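Local coordinates for protein nuclear hormone receptor FTZ-F1 (Drosophila melanogaster, PDB 2XHS) that binds a Fushi tarazu peptide through its ligand-binding domain and probably regulates transcription as an NR5A-group nuclear receptor, at residues 42-55 with 111-125. Residues are numbered along the deposited sequence; the frame is centred on the assembly and turned at random.
Sequences QVEVDLFELMCKVL and LNNGQVFNLMSLGLL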
ATOM      1  N   GLN A  42     -13.900  21.415 -15.225  1.00 85.06           N
ATOM      2  CA  GLN A  42     -14.613  21.646 -13.995  1.00 84.08           C
ATOM      3  C   GLN A  42     -14.046  22.859 -13.341  1.00 83.15           C
ATOM      4  O   GLN A  42     -12.876  22.949 -13.175  1.00 83.69           O
ATOM      5  CB  GLN A  42     -14.462  20.453 -13.091  1.00 84.38           C
ATOM      6  CG  GLN A  42     -15.308  19.311 -13.498  1.00 83.88           C
ATOM      7  CD  GLN A  42     -16.652  19.412 -12.905  1.00 83.56           C
ATOM      8  OE1 GLN A  42     -16.808  19.953 -11.827  1.00 84.52           O
ATOM      9  NE2 GLN A  42     -17.640  18.866 -13.577  1.00 81.94           N
ATOM     10  N   VAL A  43     -14.862  23.817 -12.978  1.00 81.83           N
ATOM     11  CA  VAL A  43     -14.309  25.007 -12.389  1.00 80.63           C
ATOM     12  C   VAL A  43     -13.621  24.769 -11.065  1.00 79.46           C
ATOM     13  O   VAL A  43     -12.543  25.245 -10.835  1.00 79.52           O
ATOM     14  CB  VAL A  43     -15.403  26.007 -12.181  1.00 81.25           C
ATOM     15  CG1 VAL A  43     -14.844  27.380 -12.169  1.00 80.48           C
ATOM     16  CG2 VAL A  43     -16.401  25.856 -13.280  1.00 81.79           C
ATOM     17  N   GLU A  44     -14.269  24.083 -10.154  1.00 77.74           N
ATOM     18  CA  GLU A  44     -13.626  23.771  -8.905  1.00 76.47           C
ATOM     19  C   GLU A  44     -14.151  22.475  -8.408  1.00 74.95           C
ATOM     20  O   GLU A  44     -15.262  22.110  -8.716  1.00 75.46           O
ATOM     21  CB  GLU A  44     -13.842  24.838  -7.867  1.00 76.44           C
ATOM     22  CG  GLU A  44     -12.831  25.906  -7.926  1.00 79.87           C
ATOM     23  CD  GLU A  44     -12.572  26.499  -6.579  1.00 86.09           C
ATOM     24  OE1 GLU A  44     -13.481  26.449  -5.739  1.00 85.87           O
ATOM     25  OE2 GLU A  44     -11.474  27.038  -6.357  1.00 87.33           O
ATOM     26  N   VAL A  45     -13.338  21.786  -7.633  1.00 71.65           N
ATOM     27  CA  VAL A  45     -13.658  20.483  -7.143  1.00 68.25           C
ATOM     28  C   VAL A  45     -13.251  20.463  -5.711  1.00 66.03           C
ATOM     29  O   VAL A  45     -12.497  21.300  -5.299  1.00 65.67           O
ATOM     30  CB  VAL A  45     -12.883  19.467  -7.919  1.00 68.41           C
ATOM     31  CG1 VAL A  45     -13.383  18.112  -7.641  1.00 70.14           C
ATOM     32  CG2 VAL A  45     -13.055  19.734  -9.358  1.00 68.83           C
ATOM     33  N   ASP A  46     -13.764  19.519  -4.944  1.00 63.61           N
ATOM     34  CA  ASP A  46     -13.410  19.438  -3.556  1.00 61.16           C
ATOM     35  C   ASP A  46     -12.223  18.571  -3.558  1.00 58.52           C
ATOM     36  O   ASP A  46     -12.286  17.436  -3.941  1.00 57.44           O
ATOM     37  CB  ASP A  46     -14.506  18.775  -2.756  1.00 62.44           C
ATOM     38  CG  ASP A  46     -14.283  18.874  -1.277  1.00 66.46           C
ATOM     39  OD1 ASP A  46     -13.895  19.933  -0.795  1.00 73.75           O
ATOM     40  OD2 ASP A  46     -14.509  17.903  -0.572  1.00 70.03           O
ATOM     41  N   LEU A  47     -11.110  19.141  -3.168  1.00 55.28           N
ATOM     42  CA  LEU A  47      -9.872  18.431  -3.186  1.00 52.20           C
ATOM     43  C   LEU A  47      -9.866  17.281  -2.238  0.84 51.33           C
ATOM     44  O   LEU A  47      -9.268  16.282  -2.519  0.32 50.48           O
ATOM     45  CB  LEU A  47      -8.712  19.366  -2.963  1.00 51.39           C
ATOM     46  CG  LEU A  47      -8.550  20.314  -4.135  1.00 50.22           C
ATOM     47  CD1 LEU A  47      -7.461  21.261  -3.865  1.00 48.86           C
ATOM     48  CD2 LEU A  47      -8.246  19.550  -5.346  1.00 45.68           C
ATOM     49  N   PHE A  48     -10.500  17.426  -1.094  1.00 51.48           N
ATOM     50  CA  PHE A  48     -10.535  16.336  -0.170  1.00 50.99           C
ATOM     51  C   PHE A  48     -11.291  15.207  -0.759  1.00 51.08           C
ATOM     52  O   PHE A  48     -10.903  14.093  -0.651  1.00 51.45           O
ATOM     53  CB  PHE A  48     -11.138  16.750   1.142  1.00 51.14           C
ATOM     54  CG  PHE A  48     -11.247  15.638   2.117  1.00 49.92           C
ATOM     55  CD1 PHE A  48     -10.200  15.287   2.890  1.00 49.05           C
ATOM     56  CD2 PHE A  48     -12.393  14.932   2.231  1.00 50.19           C
ATOM     57  CE1 PHE A  48     -10.297  14.295   3.727  1.00 48.26           C
ATOM     58  CE2 PHE A  48     -12.480  13.936   3.089  1.00 46.23           C
ATOM     59  CZ  PHE A  48     -11.436  13.620   3.837  1.00 45.55           C
ATOM     60  N   GLU A  49     -12.386  15.491  -1.408  1.00 50.69           N
ATOM     61  CA  GLU A  49     -13.160  14.428  -1.983  1.00 51.55           C
ATOM     62  C   GLU A  49     -12.391  13.681  -3.015  1.00 51.93           C
ATOM     63  O   GLU A  49     -12.564  12.505  -3.158  1.00 53.17           O
ATOM     64  CB  GLU A  49     -14.378  14.978  -2.677  1.00 52.89           C
ATOM     65  CG  GLU A  49     -15.442  15.485  -1.797  1.00 55.44           C
ATOM     66  CD  GLU A  49     -16.770  15.336  -2.418  1.00 58.83           C
ATOM     67  OE1 GLU A  49     -16.829  15.203  -3.630  1.00 59.43           O
ATOM     68  OE2 GLU A  49     -17.765  15.367  -1.710  1.00 64.81           O
ATOM     69  N   LEU A  50     -11.587  14.393  -3.776  1.00 51.37           N
ATOM     70  CA  LEU A  50     -10.796  13.823  -4.838  1.00 50.09           C
ATOM     71  C   LEU A  50      -9.780  12.863  -4.310  1.00 50.12           C
ATOM     72  O   LEU A  50      -9.588  11.805  -4.833  1.00 50.43           O
ATOM     73  CB  LEU A  50     -10.086  14.932  -5.564  1.00 49.64           C
ATOM     74  CG  LEU A  50     -10.030  14.935  -7.080  1.00 48.72           C
ATOM     75  CD1 LEU A  50      -8.961  15.842  -7.523  1.00 47.19           C
ATOM     76  CD2 LEU A  50      -9.796  13.591  -7.613  1.00 47.86           C
HETATM   77  N   MSE A  51      -9.156  13.228  -3.224  1.00 49.74           N
HETATM   78  CA  MSE A  51      -8.152  12.402  -2.659  1.00 49.89           C
HETATM   79  C   MSE A  51      -8.778  11.104  -2.311  1.00 48.82           C
HETATM   80  O   MSE A  51      -8.193  10.085  -2.474  1.00 49.69           O
HETATM   81  CB  MSE A  51      -7.610  13.051  -1.413  1.00 49.96           C
HETATM   82  CG  MSE A  51      -6.465  12.340  -0.838  1.00 52.15           C
HETATM   83 SE   MSE A  51      -6.236  12.820   0.891  1.00 66.29          SE
HETATM   84  CE  MSE A  51      -7.552  11.761   1.651  1.00 65.93           C
ATOM     85  N   CYS A  52      -9.987  11.162  -1.807  1.00 47.43           N
ATOM     86  CA  CYS A  52     -10.752   9.997  -1.442  1.00 46.82           C
ATOM     87  C   CYS A  52     -11.081   9.160  -2.626  1.00 46.99           C
ATOM     88  O   CYS A  52     -11.194   7.969  -2.519  1.00 47.66           O
ATOM     89  CB  CYS A  52     -12.009  10.373  -0.710  1.00 46.22           C
ATOM     90  SG  CYS A  52     -11.779  10.779   0.953  1.00 45.52           S
ATOM     91  N   LYS A  53     -11.302   9.801  -3.750  1.00 46.12           N
ATOM     92  CA  LYS A  53     -11.594   9.097  -4.959  1.00 44.95           C
ATOM     93  C   LYS A  53     -10.435   8.278  -5.386  1.00 43.94           C
ATOM     94  O   LYS A  53     -10.579   7.194  -5.874  1.00 43.22           O
ATOM     95  CB  LYS A  53     -11.975  10.077  -6.036  1.00 45.69           C
ATOM     96  CG  LYS A  53     -13.432  10.080  -6.294  1.00 50.51           C
ATOM     97  CD  LYS A  53     -13.805  10.939  -7.425  1.00 55.02           C
ATOM     98  CE  LYS A  53     -14.379  12.220  -6.946  1.00 58.74           C
ATOM     99  NZ  LYS A  53     -15.159  12.853  -8.008  1.00 60.55           N
ATOM    100  N   VAL A  54      -9.262   8.847  -5.243  1.00 43.65           N
ATOM    101  CA  VAL A  54      -8.045   8.183  -5.594  1.00 42.58           C
ATOM    102  C   VAL A  54      -7.843   7.011  -4.710  1.00 42.62           C
ATOM    103  O   VAL A  54      -7.554   5.947  -5.162  1.00 43.81           O
ATOM    104  CB  VAL A  54      -6.886   9.110  -5.391  1.00 41.10           C
ATOM    105  CG1 VAL A  54      -5.632   8.422  -5.666  1.00 40.55           C
ATOM    106  CG2 VAL A  54      -7.004  10.242  -6.291  1.00 43.28           C
ATOM    107  N   LEU A  55      -8.022   7.214  -3.429  1.00 42.09           N
ATOM    108  CA  LEU A  55      -7.865   6.177  -2.458  1.00 42.52           C
ATOM    109  C   LEU A  55      -8.846   5.086  -2.684  1.00 43.41           C
ATOM    110  O   LEU A  55      -8.549   3.946  -2.528  1.00 43.30           O
ATOM    111  CB  LEU A  55      -8.087   6.742  -1.086  1.00 41.70           C
ATOM    112  CG  LEU A  55      -7.079   7.728  -0.570  1.00 38.89           C
ATOM    113  CD1 LEU A  55      -7.580   8.279   0.677  1.00 35.83           C
ATOM    114  CD2 LEU A  55      -5.814   7.053  -0.334  1.00 33.19           C
ATOM    115  N   LEU A 111      -3.350  20.811 -11.633  1.00 58.48           N
ATOM    116  CA  LEU A 111      -4.440  20.047 -12.148  1.00 59.01           C
ATOM    117  C   LEU A 111      -4.970  20.290 -13.531  1.00 59.98           C
ATOM    118  O   LEU A 111      -5.774  19.518 -13.990  1.00 61.49           O
ATOM    119  CB  LEU A 111      -5.583  20.150 -11.192  1.00 58.88           C
ATOM    120  CG  LEU A 111      -5.566  19.069 -10.154  1.00 59.54           C
ATOM    121  CD1 LEU A 111      -6.753  19.272  -9.325  1.00 61.11           C
ATOM    122  CD2 LEU A 111      -5.642  17.772 -10.837  1.00 54.39           C
ATOM    123  N   ASN A 112      -4.492  21.328 -14.201  1.00 60.27           N
ATOM    124  CA  ASN A 112      -5.004  21.669 -15.514  1.00 61.85           C
ATOM    125  C   ASN A 112      -6.259  22.455 -15.219  1.00 61.96           C
ATOM    126  O   ASN A 112      -6.965  22.916 -16.115  1.00 61.88           O
ATOM    127  CB  ASN A 112      -5.338  20.414 -16.318  1.00 61.76           C
ATOM    128  CG  ASN A 112      -4.103  19.725 -16.863  1.00 67.79           C
ATOM    129  OD1 ASN A 112      -2.979  20.177 -16.646  1.00 68.89           O
ATOM    130  ND2 ASN A 112      -4.307  18.624 -17.576  1.00 73.60           N
ATOM    131  N   ASN A 113      -6.510  22.604 -13.924  1.00 62.50           N
ATOM    132  CA  ASN A 113      -7.594  23.390 -13.440  1.00 62.29           C
ATOM    133  C   ASN A 113      -7.037  24.634 -12.943  1.00 61.67           C
ATOM    134  O   ASN A 113      -7.752  25.540 -12.682  1.00 63.17           O
ATOM    135  CB  ASN A 113      -8.190  22.736 -12.234  1.00 63.14           C
ATOM    136  CG  ASN A 113      -9.500  22.204 -12.502  1.00 65.15           C
ATOM    137  OD1 ASN A 113      -9.862  22.022 -13.640  1.00 71.25           O
ATOM    138  ND2 ASN A 113     -10.248  21.957 -11.472  1.00 64.23           N
ATOM    139  N   GLY A 114      -5.742  24.661 -12.756  1.00 61.13           N
ATOM    140  CA  GLY A 114      -5.137  25.778 -12.092  1.00 60.47           C
ATOM    141  C   GLY A 114      -5.298  25.487 -10.630  1.00 59.57           C
ATOM    142  O   GLY A 114      -4.971  26.278  -9.779  1.00 60.47           O
ATOM    143  N   GLN A 115      -5.808  24.307 -10.358  1.00 58.01           N
ATOM    144  CA  GLN A 115      -5.974  23.839  -9.021  1.00 56.72           C
ATOM    145  C   GLN A 115      -4.809  22.911  -8.762  1.00 55.38           C
ATOM    146  O   GLN A 115      -4.245  22.363  -9.671  1.00 55.04           O
ATOM    147  CB  GLN A 115      -7.294  23.111  -8.916  1.00 57.08           C
ATOM    148  CG  GLN A 115      -8.188  23.597  -7.814  1.00 56.03           C
ATOM    149  CD  GLN A 115      -9.550  23.015  -7.905  1.00 55.17           C
ATOM    150  OE1 GLN A 115     -10.072  22.827  -8.976  1.00 54.32           O
ATOM    151  NE2 GLN A 115     -10.136  22.727  -6.783  1.00 53.44           N
ATOM    152  N   VAL A 116      -4.434  22.744  -7.516  1.00 53.80           N
ATOM    153  CA  VAL A 116      -3.281  21.942  -7.203  1.00 52.77           C
ATOM    154  C   VAL A 116      -3.632  20.777  -6.308  1.00 52.31           C
ATOM    155  O   VAL A 116      -4.238  20.962  -5.294  1.00 53.02           O
ATOM    156  CB  VAL A 116      -2.223  22.820  -6.531  1.00 52.73           C
ATOM    157  CG1 VAL A 116      -1.088  22.007  -6.015  1.00 52.90           C
ATOM    158  CG2 VAL A 116      -1.723  23.822  -7.496  1.00 52.38           C
ATOM    159  N   PHE A 117      -3.209  19.579  -6.674  1.00 50.97           N
ATOM    160  CA  PHE A 117      -3.492  18.414  -5.870  1.00 50.22           C
ATOM    161  C   PHE A 117      -2.292  17.982  -5.087  1.00 49.81           C
ATOM    162  O   PHE A 117      -1.257  17.782  -5.637  1.00 50.20           O
ATOM    163  CB  PHE A 117      -3.945  17.253  -6.734  1.00 49.43           C
ATOM    164  CG  PHE A 117      -4.409  16.073  -5.951  1.00 51.26           C
ATOM    165  CD1 PHE A 117      -5.624  16.081  -5.328  1.00 52.00           C
ATOM    166  CD2 PHE A 117      -3.632  14.965  -5.818  1.00 50.53           C
ATOM    167  CE1 PHE A 117      -6.029  15.028  -4.624  1.00 50.16           C
ATOM    168  CE2 PHE A 117      -4.044  13.935  -5.105  1.00 48.85           C
ATOM    169  CZ  PHE A 117      -5.240  13.961  -4.518  1.00 51.92           C
ATOM    170  N   ASN A 118      -2.451  17.811  -3.790  1.00 48.79           N
ATOM    171  CA  ASN A 118      -1.373  17.387  -2.955  1.00 47.64           C
ATOM    172  C   ASN A 118      -1.303  15.913  -2.996  1.00 47.12           C
ATOM    173  O   ASN A 118      -2.029  15.251  -2.337  1.00 48.83           O
ATOM    174  CB  ASN A 118      -1.663  17.804  -1.543  1.00 47.90           C
ATOM    175  CG  ASN A 118      -0.534  17.570  -0.632  1.00 49.41           C
ATOM    176  OD1 ASN A 118       0.584  17.822  -0.966  1.00 57.54           O
ATOM    177  ND2 ASN A 118      -0.814  17.084   0.530  1.00 48.34           N
ATOM    178  N   LEU A 119      -0.408  15.412  -3.814  1.00 47.16           N
ATOM    179  CA  LEU A 119      -0.166  14.005  -4.007  1.00 47.44           C
ATOM    180  C   LEU A 119       0.340  13.386  -2.751  1.00 47.64           C
ATOM    181  O   LEU A 119       0.070  12.272  -2.449  1.00 45.95           O
ATOM    182  CB  LEU A 119       0.844  13.806  -5.112  1.00 46.87           C
ATOM    183  CG  LEU A 119       0.367  14.114  -6.507  1.00 47.94           C
ATOM    184  CD1 LEU A 119       1.521  14.358  -7.383  1.00 48.09           C
ATOM    185  CD2 LEU A 119      -0.363  12.940  -6.994  1.00 46.35           C
HETATM  186  N   MSE A 120       1.086  14.173  -2.024  1.00 49.02           N
HETATM  187  CA  MSE A 120       1.727  13.804  -0.805  1.00 51.22           C
HETATM  188  C   MSE A 120       0.708  13.417   0.224  1.00 51.06           C
HETATM  189  O   MSE A 120       0.965  12.614   1.066  1.00 50.37           O
HETATM  190  CB  MSE A 120       2.546  14.993  -0.349  1.00 53.18           C
HETATM  191  CG  MSE A 120       3.363  14.822   0.881  1.00 58.45           C
HETATM  192 SE   MSE A 120       4.598  13.459   0.780  1.00 77.91          SE
HETATM  193  CE  MSE A 120       5.257  13.629   2.512  1.00 77.64           C
ATOM    194  N   SER A 121      -0.462  14.004   0.118  1.00 51.38           N
ATOM    195  CA  SER A 121      -1.589  13.733   0.989  1.00 50.88           C
ATOM    196  C   SER A 121      -2.010  12.322   0.883  1.00 49.38           C
ATOM    197  O   SER A 121      -2.331  11.696   1.839  1.00 48.97           O
ATOM    198  CB  SER A 121      -2.760  14.555   0.552  1.00 50.25           C
ATOM    199  OG  SER A 121      -2.719  15.798   1.177  1.00 58.90           O
ATOM    200  N   LEU A 122      -1.942  11.809  -0.313  1.00 47.50           N
ATOM    201  CA  LEU A 122      -2.399  10.503  -0.600  1.00 45.98           C
ATOM    202  C   LEU A 122      -1.672   9.557   0.260  1.00 45.63           C
ATOM    203  O   LEU A 122      -2.170   8.531   0.582  1.00 46.76           O
ATOM    204  CB  LEU A 122      -2.066  10.186  -2.023  1.00 45.38           C
ATOM    205  CG  LEU A 122      -3.179  10.580  -2.934  1.00 46.66           C
ATOM    206  CD1 LEU A 122      -2.796  10.241  -4.302  1.00 46.64           C
ATOM    207  CD2 LEU A 122      -4.375   9.820  -2.514  1.00 45.14           C
ATOM    208  N   GLY A 123      -0.465   9.873   0.619  1.00 44.22           N
ATOM    209  CA  GLY A 123       0.282   8.933   1.398  1.00 43.59           C
ATOM    210  C   GLY A 123       0.236   9.255   2.841  1.00 44.08           C
ATOM    211  O   GLY A 123       0.793   8.564   3.635  1.00 44.51           O
ATOM    212  N   LEU A 124      -0.387  10.358   3.173  1.00 44.10           N
ATOM    213  CA  LEU A 124      -0.500  10.729   4.546  1.00 44.66           C
ATOM    214  C   LEU A 124      -1.898  10.501   4.959  1.00 45.56           C
ATOM    215  O   LEU A 124      -2.222  10.616   6.098  1.00 46.55           O
ATOM    216  CB  LEU A 124      -0.124  12.180   4.745  1.00 44.21           C
ATOM    217  CG  LEU A 124       1.317  12.483   4.379  1.00 43.37           C
ATOM    218  CD1 LEU A 124       1.522  13.923   4.237  1.00 39.17           C
ATOM    219  CD2 LEU A 124       2.215  11.948   5.406  1.00 44.12           C
ATOM    220  N   LEU A 125      -2.723  10.148   4.002  1.00 45.69           N
ATOM    221  CA  LEU A 125      -4.106   9.887   4.237  1.00 45.72           C
ATOM    222  C   LEU A 125      -4.795  11.095   4.757  1.00 46.58           C
ATOM    223  O   LEU A 125      -5.709  10.987   5.512  1.00 47.91           O
ATOM    224  CB  LEU A 125      -4.258   8.772   5.229  1.00 45.37           C
ATOM    225  CG  LEU A 125      -3.530   7.484   4.915  1.00 45.78           C
ATOM    226  CD1 LEU A 125      -4.208   6.357   5.569  1.00 46.04           C
ATOM    227  CD2 LEU A 125      -3.516   7.266   3.479  1.00 47.05           C
TER
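Phe117 and Leu122 pack against Leu50, Met51, Val54 and Leu55 where the beta-hairpin of the nuclear receptor ligand-binding domain, strands 108-110 and 116-118, lies along the start of helix 47-67. Helix and strand axes run 54° apart, 9.3 Å at their closest. Phe117 bridges that distance: with CG anti to its backbone N (chi1 -173°), the ring reaches the helix edge-on, and CZ lies 3.8 Å from Met51 CA, close to the ring plane. A flat, apolar group suits this place because it can fit close to the helix backbone while Phe117 CD1 meets Leu50 CD1 at 4.0 Å. Leu50 also touches Leu34 and Leu35 of helix 24-39, joining that helix to the contact. Leu47 lies alongside Gln115, its CD1 3.5 Å from Val116 O.

Ahead of the helix, residues 44-46 are extended, and Gln115 gives Val45 O a donor: Gln115 NE2 lies 3.1 Å from Val45 O. The bond is somewhat bent, 138° at the hydrogen; the acceptor lies nearly in the amide plane, whereas the donor is tilted from the carbonyl plane of Val45. A leucine here would probably leave Val45 O without this donor, letting the loop before the helix shift against the hairpin.

Beyond the strand, branched Leu122 fills the angle between three helix residues: CD1 meets Val54 CG1 at 3.6 Å, and CD2 touches Leu55 as well. Selenomethionine Met51, long and flexible, passes Leu122 in the opposite direction, with Met51 CG 3.7 Å from Leu122 CD2, and its SE rests 3.9 Å from Ser121 CB.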